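Local structure of transcriptional regulator, LRP/AsnC family (Neisseria meningitidis, 2P5V) at residues Asp9-Ile15 against Arg44-Leu48; Gly69-Phe73 against Ser141-Leu145; Ile74-Ile78 against Thr108-Leu112; Pro96-Ser100 against Leu112-Phe116. The protein probably binds specific DNA sequences to regulate transcription, as a calcium-binding, octameric member of the Lrp/AsnC family. All blocks are in the same frame, centred on the assembly; numbering follows the deposited sequence.

Contact 1 of 4, residues Asp9-Ile15 against Arg44-Leu48; sequences DKTDIKI and RLKQL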
loop_
_atom_site.group_PDB
_atom_site.type_symbol
_atom_site.label_atom_id
_atom_site.label_comp_id
_atom_site.label_asym_id
_atom_site.label_seq_id
_atom_site.Cartn_x
_atom_site.Cartn_y
_atom_site.Cartn_z
ATOM N N ASP G 9 -36.342 5.233 29.717
ATOM C CA ASP G 9 -36.144 4.435 30.921
ATOM C C ASP G 9 -36.053 2.966 30.532
ATOM O O ASP G 9 -36.143 2.633 29.350
ATOM C CB ASP G 9 -37.290 4.669 31.912
ATOM C CG ASP G 9 -38.652 4.358 31.319
ATOM O OD1 ASP G 9 -38.789 3.328 30.618
ATOM O OD2 ASP G 9 -39.585 5.154 31.555
ATOM N N LYS G 10 -35.899 2.098 31.533
ATOM C CA LYS G 10 -35.672 0.665 31.316
ATOM C C LYS G 10 -36.752 -0.040 30.483
ATOM O O LYS G 10 -36.447 -1.001 29.766
ATOM C CB LYS G 10 -35.501 -0.055 32.661
ATOM C CG LYS G 10 -35.059 -1.511 32.536
ATOM C CD LYS G 10 -34.579 -2.092 33.865
ATOM C CE LYS G 10 -35.711 -2.241 34.873
ATOM N NZ LYS G 10 -35.252 -2.907 36.129
ATOM N N THR G 11 -38.001 0.427 30.567
ATOM C CA THR G 11 -39.091 -0.217 29.822
ATOM C C THR G 11 -39.176 0.299 28.376
ATOM O O THR G 11 -39.612 -0.428 27.480
ATOM C CB THR G 11 -40.468 -0.115 30.549
ATOM O OG1 THR G 11 -41.157 1.073 30.148
ATOM C CG2 THR G 11 -40.294 -0.143 32.067
ATOM N N ASP G 12 -38.748 1.541 28.153
ATOM C CA ASP G 12 -38.595 2.071 26.795
ATOM C C ASP G 12 -37.459 1.349 26.053
ATOM O O ASP G 12 -37.558 1.093 24.844
ATOM C CB ASP G 12 -38.339 3.584 26.824
ATOM C CG ASP G 12 -39.558 4.376 27.266
ATOM O OD1 ASP G 12 -40.618 4.265 26.610
ATOM O OD2 ASP G 12 -39.457 5.115 28.271
ATOM N N ILE G 13 -36.390 1.013 26.778
ATOM C CA ILE G 13 -35.318 0.184 26.217
ATOM C C ILE G 13 -35.883 -1.166 25.782
ATOM O O ILE G 13 -35.683 -1.588 24.642
ATOM C CB ILE G 13 -34.161 -0.064 27.225
ATOM C CG1 ILE G 13 -33.457 1.245 27.608
ATOM C CG2 ILE G 13 -33.145 -1.050 26.650
ATOM C CD1 ILE G 13 -32.891 2.015 26.435
ATOM N N LYS G 14 -36.592 -1.823 26.694
ATOM C CA LYS G 14 -37.205 -3.130 26.437
ATOM C C LYS G 14 -38.060 -3.136 25.168
ATOM O O LYS G 14 -37.973 -4.061 24.365
ATOM C CB LYS G 14 -38.058 -3.554 27.639
ATOM C CG LYS G 14 -38.713 -4.930 27.519
ATOM C CD LYS G 14 -37.687 -6.053 27.529
ATOM C CE LYS G 14 -38.348 -7.410 27.745
ATOM N NZ LYS G 14 -37.405 -8.411 28.315
ATOM N N ILE G 15 -38.882 -2.100 25.003
ATOM C CA ILE G 15 -39.732 -1.945 23.815
ATOM C C ILE G 15 -38.913 -1.858 22.520
ATOM O O ILE G 15 -39.282 -2.445 21.501
ATOM C CB ILE G 15 -40.629 -0.683 23.925
ATOM C CG1 ILE G 15 -41.767 -0.917 24.916
ATOM C CG2 ILE G 15 -41.201 -0.308 22.570
ATOM C CD1 ILE G 15 -42.616 0.319 25.180
ATOM N N ARG G 44 -46.114 5.203 24.756
ATOM C CA ARG G 44 -44.657 5.172 24.848
ATOM C C ARG G 44 -44.018 4.957 23.479
ATOM O O ARG G 44 -43.057 5.632 23.131
ATOM C CB ARG G 44 -44.192 4.075 25.799
ATOM C CG ARG G 44 -44.642 4.256 27.231
ATOM C CD ARG G 44 -44.353 3.018 28.060
ATOM N NE ARG G 44 -43.104 3.152 28.802
ATOM C CZ ARG G 44 -42.976 3.798 29.959
ATOM N NH1 ARG G 44 -44.017 4.385 30.539
ATOM N NH2 ARG G 44 -41.792 3.861 30.545
ATOM N N LEU G 45 -44.556 4.015 22.711
ATOM C CA LEU G 45 -44.070 3.752 21.355
ATOM C C LEU G 45 -44.215 4.982 20.451
ATOM O O LEU G 45 -43.306 5.312 19.684
ATOM C CB LEU G 45 -44.822 2.570 20.743
ATOM C CG LEU G 45 -44.413 2.156 19.333
ATOM C CD1 LEU G 45 -42.914 1.898 19.279
ATOM C CD2 LEU G 45 -45.199 0.935 18.887
ATOM N N LYS G 46 -45.365 5.643 20.545
ATOM C CA LYS G 46 -45.626 6.880 19.806
ATOM C C LYS G 46 -44.549 7.937 20.065
ATOM O O LYS G 46 -44.097 8.601 19.137
ATOM C CB LYS G 46 -46.990 7.455 20.201
ATOM C CG LYS G 46 -47.641 8.299 19.118
ATOM C CD LYS G 46 -48.523 7.459 18.195
ATOM C CE LYS G 46 -49.842 7.083 18.866
ATOM N NZ LYS G 46 -50.846 6.593 17.886
ATOM N N GLN G 47 -44.160 8.097 21.330
ATOM C CA GLN G 47 -43.100 9.034 21.713
ATOM C C GLN G 47 -41.776 8.663 21.040
ATOM O O GLN G 47 -41.044 9.531 20.557
ATOM C CB GLN G 47 -42.920 9.058 23.240
ATOM C CG GLN G 47 -44.099 9.684 24.006
ATOM C CD GLN G 47 -44.174 9.265 25.478
ATOM O OE1 GLN G 47 -43.379 8.451 25.956
ATOM N NE2 GLN G 47 -45.143 9.823 26.200
ATOM N N LEU G 48 -41.486 7.366 21.005
ATOM C CA LEU G 48 -40.269 6.851 20.378
ATOM C C LEU G 48 -40.221 7.116 18.873
ATOM O O LEU G 48 -39.163 7.446 18.341
ATOM C CB LEU G 48 -40.124 5.347 20.640
ATOM C CG LEU G 48 -39.887 4.957 22.094
ATOM C CD1 LEU G 48 -40.015 3.457 22.282
ATOM C CD2 LEU G 48 -38.521 5.441 22.529
#
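The side chain of R44 lies along the start of helix 10-21, its CB against I15 CD1 (4.1 Å) and its guanidinium over the acidic end of that helix. There R44 NH2 makes a salt bridge with D9 OD2 at 2.8 Å, the oxygen lying near the guanidinium plane. D12 OD2 is 3.5 Å from R44 NH2 but well out of that plane, so it contributes charge rather than a directed bond; T11 OG1 also lies 2.9 Å from R44 NH2. D9 is itself the N-cap: D9 OD1 accepts from D12 N at 3.0 Å and more weakly from T11 N at 3.0 Å, while D12 OD2 in turn accepts a weak bond from D9 N (3.4 Å), completing a capping box. Deeper in, I15 CG2 meets L48 CD1 (4.0 Å) and L45 CD1 (4.3 Å), and L16, L19 and I53 extend this apolar layer. The two helical segments cross at -75° with axes 10.6 Å apart, within the predicted winged helix-turn-helix domain. The acidic helix start is thus both capped from within and charge-paired with the arginine of helix 38-50, beside an apolar patch of I15, L45 and L48.

Contact 2 of 4, residues Gly69-Phe73 against Ser141-Leu145; sequences GLQAF and SSFVL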
loop_
_atom_site.group_PDB
_atom_site.type_symbol
_atom_site.label_atom_id
_atom_site.label_comp_id
_atom_site.label_asym_id
_atom_site.label_seq_id
_atom_site.Cartn_x
_atom_site.Cartn_y
_atom_site.Cartn_z
ATOM N N GLY G 69 -26.475 -13.949 -4.914
ATOM C CA GLY G 69 -25.325 -14.643 -4.350
ATOM C C GLY G 69 -24.076 -13.807 -4.121
ATOM O O GLY G 69 -23.225 -14.204 -3.351
ATOM N N LEU G 70 -23.962 -12.656 -4.784
ATOM C CA LEU G 70 -22.747 -11.833 -4.738
ATOM C C LEU G 70 -22.975 -10.583 -3.885
ATOM O O LEU G 70 -23.746 -9.708 -4.260
ATOM C CB LEU G 70 -22.336 -11.407 -6.161
ATOM C CG LEU G 70 -20.886 -11.528 -6.657
ATOM C CD1 LEU G 70 -20.540 -10.388 -7.647
ATOM C CD2 LEU G 70 -19.889 -11.575 -5.515
ATOM N N GLN G 71 -22.309 -10.516 -2.735
ATOM C CA GLN G 71 -22.317 -9.329 -1.887
ATOM C C GLN G 71 -20.952 -8.662 -1.961
ATOM O O GLN G 71 -19.942 -9.261 -1.593
ATOM C CB GLN G 71 -22.638 -9.691 -0.444
ATOM C CG GLN G 71 -22.644 -8.469 0.483
ATOM C CD GLN G 71 -23.214 -8.765 1.847
ATOM O OE1 GLN G 71 -23.334 -9.925 2.259
ATOM N NE2 GLN G 71 -23.561 -7.715 2.565
ATOM N N ALA G 72 -20.940 -7.417 -2.431
ATOM C CA ALA G 72 -19.706 -6.667 -2.668
ATOM C C ALA G 72 -19.547 -5.505 -1.697
ATOM O O ALA G 72 -20.516 -4.808 -1.377
ATOM C CB ALA G 72 -19.682 -6.149 -4.105
ATOM N N PHE G 73 -18.318 -5.319 -1.217
ATOM C CA PHE G 73 -17.912 -4.081 -0.569
ATOM C C PHE G 73 -17.034 -3.319 -1.555
ATOM O O PHE G 73 -15.954 -3.784 -1.912
ATOM C CB PHE G 73 -17.155 -4.384 0.710
ATOM C CG PHE G 73 -18.039 -4.851 1.820
ATOM C CD1 PHE G 73 -18.569 -3.945 2.721
ATOM C CD2 PHE G 73 -18.379 -6.188 1.940
ATOM C CE1 PHE G 73 -19.401 -4.369 3.747
ATOM C CE2 PHE G 73 -19.208 -6.618 2.963
ATOM C CZ PHE G 73 -19.714 -5.711 3.867
ATOM N N SER G 141 -12.902 -3.594 -5.268
ATOM C CA SER G 141 -13.960 -4.310 -4.601
ATOM C C SER G 141 -13.498 -5.613 -3.986
ATOM O O SER G 141 -12.595 -6.287 -4.509
ATOM C CB SER G 141 -15.083 -4.608 -5.588
ATOM O OG SER G 141 -15.587 -3.405 -6.134
ATOM N N SER G 142 -14.138 -5.938 -2.867
ATOM C CA SER G 142 -14.002 -7.225 -2.201
ATOM C C SER G 142 -15.383 -7.827 -2.073
ATOM O O SER G 142 -16.393 -7.126 -2.179
ATOM C CB SER G 142 -13.397 -7.052 -0.823
ATOM O OG SER G 142 -12.099 -6.495 -0.912
ATOM N N PHE G 143 -15.424 -9.130 -1.831
ATOM C CA PHE G 143 -16.669 -9.855 -1.842
ATOM C C PHE G 143 -16.742 -10.778 -0.641
ATOM O O PHE G 143 -15.728 -11.277 -0.159
ATOM C CB PHE G 143 -16.802 -10.658 -3.147
ATOM C CG PHE G 143 -16.629 -9.825 -4.389
ATOM C CD1 PHE G 143 -17.714 -9.173 -4.971
ATOM C CD2 PHE G 143 -15.376 -9.677 -4.968
ATOM C CE1 PHE G 143 -17.553 -8.388 -6.109
ATOM C CE2 PHE G 143 -15.199 -8.884 -6.091
ATOM C CZ PHE G 143 -16.296 -8.246 -6.674
ATOM N N VAL G 144 -17.955 -11.020 -0.178
ATOM C CA VAL G 144 -18.154 -11.828 1.011
ATOM C C VAL G 144 -17.924 -13.307 0.712
ATOM O O VAL G 144 -18.592 -13.891 -0.153
ATOM C CB VAL G 144 -19.553 -11.642 1.584
ATOM C CG1 VAL G 144 -19.709 -12.481 2.886
ATOM C CG2 VAL G 144 -19.801 -10.173 1.824
ATOM N N LEU G 145 -16.955 -13.889 1.418
ATOM C CA LEU G 145 -16.750 -15.331 1.429
ATOM C C LEU G 145 -17.692 -15.981 2.430
ATOM O O LEU G 145 -18.120 -17.117 2.253
ATOM C CB LEU G 145 -15.315 -15.679 1.828
ATOM C CG LEU G 145 -14.199 -15.196 0.902
ATOM C CD1 LEU G 145 -12.861 -15.415 1.566
ATOM C CD2 LEU G 145 -14.262 -15.913 -0.438
HETATM O O HOH W 1 -20.585 -12.977 -1.715
#
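Two strands, 70-73 and the one running through 141-144, lie antiparallel here with a marked twist, their N-to-C directions 139° apart and their axes approaching to 4.6 Å. The A72 and F143 side chains share one face. A72 is a non-hydrogen-bonded partner of F143, with CA atoms 4.5 Å apart, and its small methyl makes a shallow hollow for the phenyl group: A72 CB sits 3.7 Å from F143 CE1, while L70 CD2 closes in on F143 CD1 at 3.3 Å. F122 of helix 119-130 meets the F143 ring edge-to-face and completes this pocket. On the other face the F73 ring reaches along the sheet until its edge, at CE2, touches V144 CG2 at 3.8 Å. Backbone bonds hold the shapes in register: F73 N to S142 O (2.8 Å), S142 N to F73 O (3.0 Å) and V144 N to Q71 O (3.0 Å). Beyond them the strands splay, and a water fills the gap, accepting from Q71 N at 3.2 Å and donating to V144 O at 2.7 Å. At this end G69 and L70 form a classic bulge opposite F116. V144 also pairs with a strand of the second subunit, where F102 packs on F73 and V144. Such a sheet, helix-backed on one face and continued into a partner chain, is typical of the dimeric alpha-beta barrel fold of Lrp/AsnC effector domains.

Contact 3 of 4, residues Ile74-Ile78 against Thr108-Leu112; sequences IRVSI and TDYLL. With CA (calcium ion), chain B.
V76, I74 and L112 each bury about 70 Å² here and set the frame. Strand 74-78 and strand 110-112 run antiparallel in extended conformation, 150° between their directions and 4.8 Å between axes. I74 with L112 and V76 with Y110 are hydrogen-bonded pairs, R75 with L111 the non-hydrogen-bonded pair between them. The ladder comprises I74 N to L112 O (2.7 Å), L112 N to I74 O (2.8 Å), V76 N to Y110 O (2.9 Å) and Y110 N to V76 O (3.1 Å). I74 (m, t), V76 (t), Y110 (m) and L112 (m, p) point to one face: V76 CG2 touches L112 CD1 at 3.8 Å, I74 CB and L112 CB lie 4.1 Å apart, and I78 CD1 rests 3.6 Å from Y110 CE2. F88 of helix 84-94 and F122 of helix 119-130 pack onto this face. On the other, the extended R75 passes T108, its CD 3.3 Å from T108 OG1.

Beyond Y110, D109 (phi/psi -67/-50°, chi1 m) accepts from I78 N at its OD2 (2.9 Å) and binds calcium through OD1 (2.4 Å). One water joins D109 N (3.1 Å) to S77 OG (2.8 Å). E107 O of the same chain and D138 OD2 of a neighbouring subunit also bind the ion, making this strand end an intersubunit calcium site on the central sheet of an Lrp/AsnC-type alpha-beta domain.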
loop_
_atom_site.group_PDB
_atom_site.type_symbol
_atom_site.label_atom_id
_atom_site.label_comp_id
_atom_site.label_asym_id
_atom_site.label_seq_id
_atom_site.Cartn_x
_atom_site.Cartn_y
_atom_site.Cartn_z
ATOM N N ILE G 74 -17.515 -2.175 -2.030
ATOM C CA ILE G 74 -16.810 -1.419 -3.071
ATOM C C ILE G 74 -16.184 -0.166 -2.474
ATOM O O ILE G 74 -16.857 0.628 -1.817
ATOM C CB ILE G 74 -17.739 -1.024 -4.235
ATOM C CG1 ILE G 74 -18.512 -2.249 -4.741
ATOM C CG2 ILE G 74 -16.936 -0.385 -5.367
ATOM C CD1 ILE G 74 -19.667 -1.923 -5.678
ATOM N N ARG G 75 -14.876 -0.027 -2.685
ATOM C CA ARG G 75 -14.122 1.126 -2.236
ATOM C C ARG G 75 -13.944 2.101 -3.400
ATOM O O ARG G 75 -13.248 1.797 -4.379
ATOM C CB ARG G 75 -12.756 0.688 -1.729
ATOM C CG ARG G 75 -12.758 -0.284 -0.555
ATOM C CD ARG G 75 -11.315 -0.501 -0.116
ATOM N NE ARG G 75 -11.099 -1.562 0.864
ATOM C CZ ARG G 75 -9.897 -1.881 1.374
ATOM N NH1 ARG G 75 -8.801 -1.208 1.020
ATOM N NH2 ARG G 75 -9.777 -2.879 2.251
ATOM N N VAL G 76 -14.567 3.271 -3.273
ATOM C CA VAL G 76 -14.587 4.279 -4.333
ATOM C C VAL G 76 -13.744 5.500 -3.974
ATOM O O VAL G 76 -13.818 6.029 -2.852
ATOM C CB VAL G 76 -16.048 4.727 -4.670
ATOM C CG1 VAL G 76 -16.061 5.747 -5.821
ATOM C CG2 VAL G 76 -16.896 3.512 -5.030
ATOM N N SER G 77 -12.939 5.919 -4.945
ATOM C CA SER G 77 -12.145 7.118 -4.857
ATOM C C SER G 77 -12.859 8.134 -5.696
ATOM O O SER G 77 -13.138 7.912 -6.882
ATOM C CB SER G 77 -10.722 6.915 -5.404
ATOM O OG SER G 77 -10.085 5.837 -4.752
ATOM N N ILE G 78 -13.146 9.253 -5.065
ATOM C CA ILE G 78 -13.858 10.325 -5.689
ATOM C C ILE G 78 -12.854 11.160 -6.483
ATOM O O ILE G 78 -11.667 11.218 -6.148
ATOM C CB ILE G 78 -14.602 11.155 -4.601
ATOM C CG1 ILE G 78 -15.882 11.776 -5.166
ATOM C CG2 ILE G 78 -13.669 12.192 -3.947
ATOM C CD1 ILE G 78 -16.916 10.748 -5.552
ATOM N N THR G 108 -9.963 5.072 1.842
ATOM C CA THR G 108 -11.165 4.901 1.033
ATOM C C THR G 108 -12.120 6.092 1.237
ATOM O O THR G 108 -12.582 6.329 2.357
ATOM C CB THR G 108 -11.868 3.594 1.408
ATOM O OG1 THR G 108 -10.984 2.492 1.150
ATOM C CG2 THR G 108 -13.163 3.419 0.632
ATOM N N ASP G 109 -12.405 6.834 0.163
ATOM C CA ASP G 109 -13.297 8.001 0.237
ATOM C C ASP G 109 -14.741 7.607 0.549
ATOM O O ASP G 109 -15.384 8.204 1.419
ATOM C CB ASP G 109 -13.274 8.800 -1.075
ATOM C CG ASP G 109 -11.883 9.250 -1.456
ATOM O OD1 ASP G 109 -10.978 9.134 -0.610
ATOM O OD2 ASP G 109 -11.679 9.701 -2.600
ATOM N N TYR G 110 -15.252 6.637 -0.207
ATOM C CA TYR G 110 -16.586 6.089 -0.003
ATOM C C TYR G 110 -16.546 4.567 0.040
ATOM O O TYR G 110 -15.899 3.931 -0.806
ATOM C CB TYR G 110 -17.523 6.538 -1.114
ATOM C CG TYR G 110 -17.774 8.020 -1.138
ATOM C CD1 TYR G 110 -18.770 8.583 -0.353
ATOM C CD2 TYR G 110 -17.021 8.858 -1.949
ATOM C CE1 TYR G 110 -19.007 9.937 -0.364
ATOM C CE2 TYR G 110 -17.252 10.209 -1.973
ATOM C CZ TYR G 110 -18.249 10.749 -1.178
ATOM O OH TYR G 110 -18.486 12.101 -1.213
ATOM N N LEU G 111 -17.218 3.987 1.029
ATOM C CA LEU G 111 -17.418 2.538 1.068
ATOM C C LEU G 111 -18.865 2.187 0.763
ATOM O O LEU G 111 -19.773 2.644 1.447
ATOM C CB LEU G 111 -17.043 1.963 2.412
ATOM C CG LEU G 111 -17.120 0.427 2.431
ATOM C CD1 LEU G 111 -16.084 -0.244 1.453
ATOM C CD2 LEU G 111 -16.951 -0.068 3.857
ATOM N N LEU G 112 -19.056 1.353 -0.260
ATOM C CA LEU G 112 -20.365 0.946 -0.732
ATOM C C LEU G 112 -20.578 -0.539 -0.453
ATOM O O LEU G 112 -19.649 -1.337 -0.538
ATOM C CB LEU G 112 -20.494 1.209 -2.228
ATOM C CG LEU G 112 -20.644 2.664 -2.693
ATOM C CD1 LEU G 112 -19.469 3.522 -2.265
ATOM C CD2 LEU G 112 -20.798 2.700 -4.203
HETATM CA CA CA B . -8.665 8.668 -0.411
HETATM O O HOH W 2 -10.356 6.045 -1.984
HETATM O O HOH W 3 -9.540 10.523 -4.127
#

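Contact 4 of 4, residues Pro96-Ser100 against Leu112-Phe116; sequences PEVLS and LQAFF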
loop_
_atom_site.group_PDB
_atom_site.type_symbol
_atom_site.label_atom_id
_atom_site.label_comp_id
_atom_site.label_asym_id
_atom_site.label_seq_id
_atom_site.Cartn_x
_atom_site.Cartn_y
_atom_site.Cartn_z
ATOM N N PRO G 96 -30.286 0.885 -7.046
ATOM C CA PRO G 96 -30.901 -0.022 -6.063
ATOM C C PRO G 96 -30.001 -1.159 -5.571
ATOM O O PRO G 96 -30.231 -1.699 -4.485
ATOM C CB PRO G 96 -32.124 -0.587 -6.810
ATOM C CG PRO G 96 -32.275 0.257 -8.034
ATOM C CD PRO G 96 -30.927 0.768 -8.367
ATOM N N GLU G 97 -28.994 -1.524 -6.363
ATOM C CA GLU G 97 -28.033 -2.555 -5.961
ATOM C C GLU G 97 -27.115 -2.103 -4.826
ATOM O O GLU G 97 -26.615 -2.940 -4.093
ATOM C CB GLU G 97 -27.205 -3.066 -7.148
ATOM C CG GLU G 97 -26.635 -1.990 -8.059
ATOM C CD GLU G 97 -27.598 -1.561 -9.144
ATOM O OE1 GLU G 97 -27.776 -2.317 -10.117
ATOM O OE2 GLU G 97 -28.166 -0.462 -9.023
ATOM N N VAL G 98 -26.909 -0.793 -4.668
ATOM C CA VAL G 98 -26.141 -0.257 -3.533
ATOM C C VAL G 98 -27.098 0.001 -2.358
ATOM O O VAL G 98 -27.954 0.867 -2.435
ATOM C CB VAL G 98 -25.370 1.037 -3.914
ATOM C CG1 VAL G 98 -24.562 1.592 -2.738
ATOM C CG2 VAL G 98 -24.472 0.781 -5.097
ATOM N N LEU G 99 -26.957 -0.789 -1.296
ATOM C CA LEU G 99 -27.739 -0.636 -0.056
ATOM C C LEU G 99 -27.189 0.453 0.867
ATOM O O LEU G 99 -27.935 1.183 1.505
ATOM C CB LEU G 99 -27.758 -1.953 0.721
ATOM C CG LEU G 99 -28.790 -2.981 0.233
ATOM C CD1 LEU G 99 -28.559 -3.351 -1.232
ATOM C CD2 LEU G 99 -28.774 -4.232 1.136
ATOM N N SER G 100 -25.877 0.568 0.945
ATOM C CA SER G 100 -25.295 1.566 1.814
ATOM C C SER G 100 -24.040 2.149 1.203
ATOM O O SER G 100 -23.338 1.498 0.426
ATOM C CB SER G 100 -25.063 1.000 3.236
ATOM O OG SER G 100 -24.081 -0.018 3.249
ATOM N N LEU G 112 -19.056 1.353 -0.260
ATOM C CA LEU G 112 -20.365 0.946 -0.732
ATOM C C LEU G 112 -20.578 -0.539 -0.453
ATOM O O LEU G 112 -19.649 -1.337 -0.538
ATOM C CB LEU G 112 -20.494 1.209 -2.228
ATOM C CG LEU G 112 -20.644 2.664 -2.693
ATOM C CD1 LEU G 112 -19.469 3.522 -2.265
ATOM C CD2 LEU G 112 -20.798 2.700 -4.203
ATOM N N GLN G 113 -21.807 -0.904 -0.116
ATOM C CA GLN G 113 -22.166 -2.303 0.098
ATOM C C GLN G 113 -23.302 -2.599 -0.885
ATOM O O GLN G 113 -24.304 -1.883 -0.912
ATOM C CB GLN G 113 -22.569 -2.533 1.564
ATOM C CG GLN G 113 -22.581 -4.006 2.010
ATOM C CD GLN G 113 -22.858 -4.206 3.511
ATOM O OE1 GLN G 113 -22.617 -3.321 4.343
ATOM N NE2 GLN G 113 -23.362 -5.384 3.855
ATOM N N ALA G 114 -23.114 -3.614 -1.730
ATOM C CA ALA G 114 -24.017 -3.852 -2.866
ATOM C C ALA G 114 -24.260 -5.331 -3.125
ATOM O O ALA G 114 -23.429 -6.172 -2.796
ATOM C CB ALA G 114 -23.471 -3.198 -4.128
ATOM N N PHE G 115 -25.399 -5.635 -3.741
ATOM C CA PHE G 115 -25.791 -7.012 -3.996
ATOM C C PHE G 115 -26.020 -7.277 -5.470
ATOM O O PHE G 115 -26.609 -6.453 -6.173
ATOM C CB PHE G 115 -27.060 -7.330 -3.226
ATOM C CG PHE G 115 -26.811 -7.836 -1.841
ATOM C CD1 PHE G 115 -26.576 -9.185 -1.617
ATOM C CD2 PHE G 115 -26.824 -6.972 -0.761
ATOM C CE1 PHE G 115 -26.368 -9.666 -0.329
ATOM C CE2 PHE G 115 -26.609 -7.449 0.530
ATOM C CZ PHE G 115 -26.389 -8.800 0.739
ATOM N N PHE G 116 -25.558 -8.441 -5.926
ATOM C CA PHE G 116 -25.693 -8.857 -7.327
ATOM C C PHE G 116 -25.953 -10.331 -7.386
ATOM O O PHE G 116 -25.698 -11.048 -6.413
ATOM C CB PHE G 116 -24.425 -8.513 -8.111
ATOM C CG PHE G 116 -24.067 -7.063 -8.047
ATOM C CD1 PHE G 116 -24.511 -6.183 -9.023
ATOM C CD2 PHE G 116 -23.334 -6.574 -6.986
ATOM C CE1 PHE G 116 -24.203 -4.833 -8.943
ATOM C CE2 PHE G 116 -23.019 -5.234 -6.901
ATOM C CZ PHE G 116 -23.455 -4.359 -7.879
#
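Three firm backbone hydrogen bonds tie the hairpin strands together: Q113 N to S100 O at 2.9 Å, L99 N to Q113 O at 2.9 Å and F115 N to E97 O at 3.0 Å. S100 N adds a weak bond of 3.5 Å to the same Q113 O, so L99 and S100 both face Q113 in a classic beta bulge. The register shifts by one between V98-A114 and S100-Q113, the helical backbone of L99 (phi/psi -81/-38°) taking up the extra residue. On one face V98 packs against A114 (CG2 to CB, 4.2 Å) and L112 (CG1 to CG, 4.1 Å), and V92 of helix 84-94 and F125 of helix 119-130 pack on V98. E97 CG lies 3.8 Å from F116 CE1. On the opposite face, with Q113, L99 CD2 meets F115 CD2 at 3.9 Å. S100 also pairs with a strand of the second subunit, whose K149 NZ hydrogen-bonds V98 O. The result is a bulged antiparallel beta-hairpin at a sheet edge continuing into that subunit, in the Lrp/AsnC alpha-beta fold.

How the contacts relate
Contact 1 stands apart in the helical N-terminal region, its centre 32 to 37 Å from the other three, and closes along the chain before any of them opens. Contacts 2, 3 and 4, with centres 10 to 14 Å apart, cross-link one four-stranded antiparallel sheet in the order 98-104, 110-116, 70-78, 136-150. All segments of contacts 3 and 4 fall between the two of contact 2. Contacts 2 and 3 share strand 70-78, whereas contacts 3 and 4 both end on strand 110-116 and meet at L112. All three sheet contacts also reach the second subunit. The probable DNA-binding helices of contact 1 thus lie well away from the sheet that carries assembly and calcium contacts.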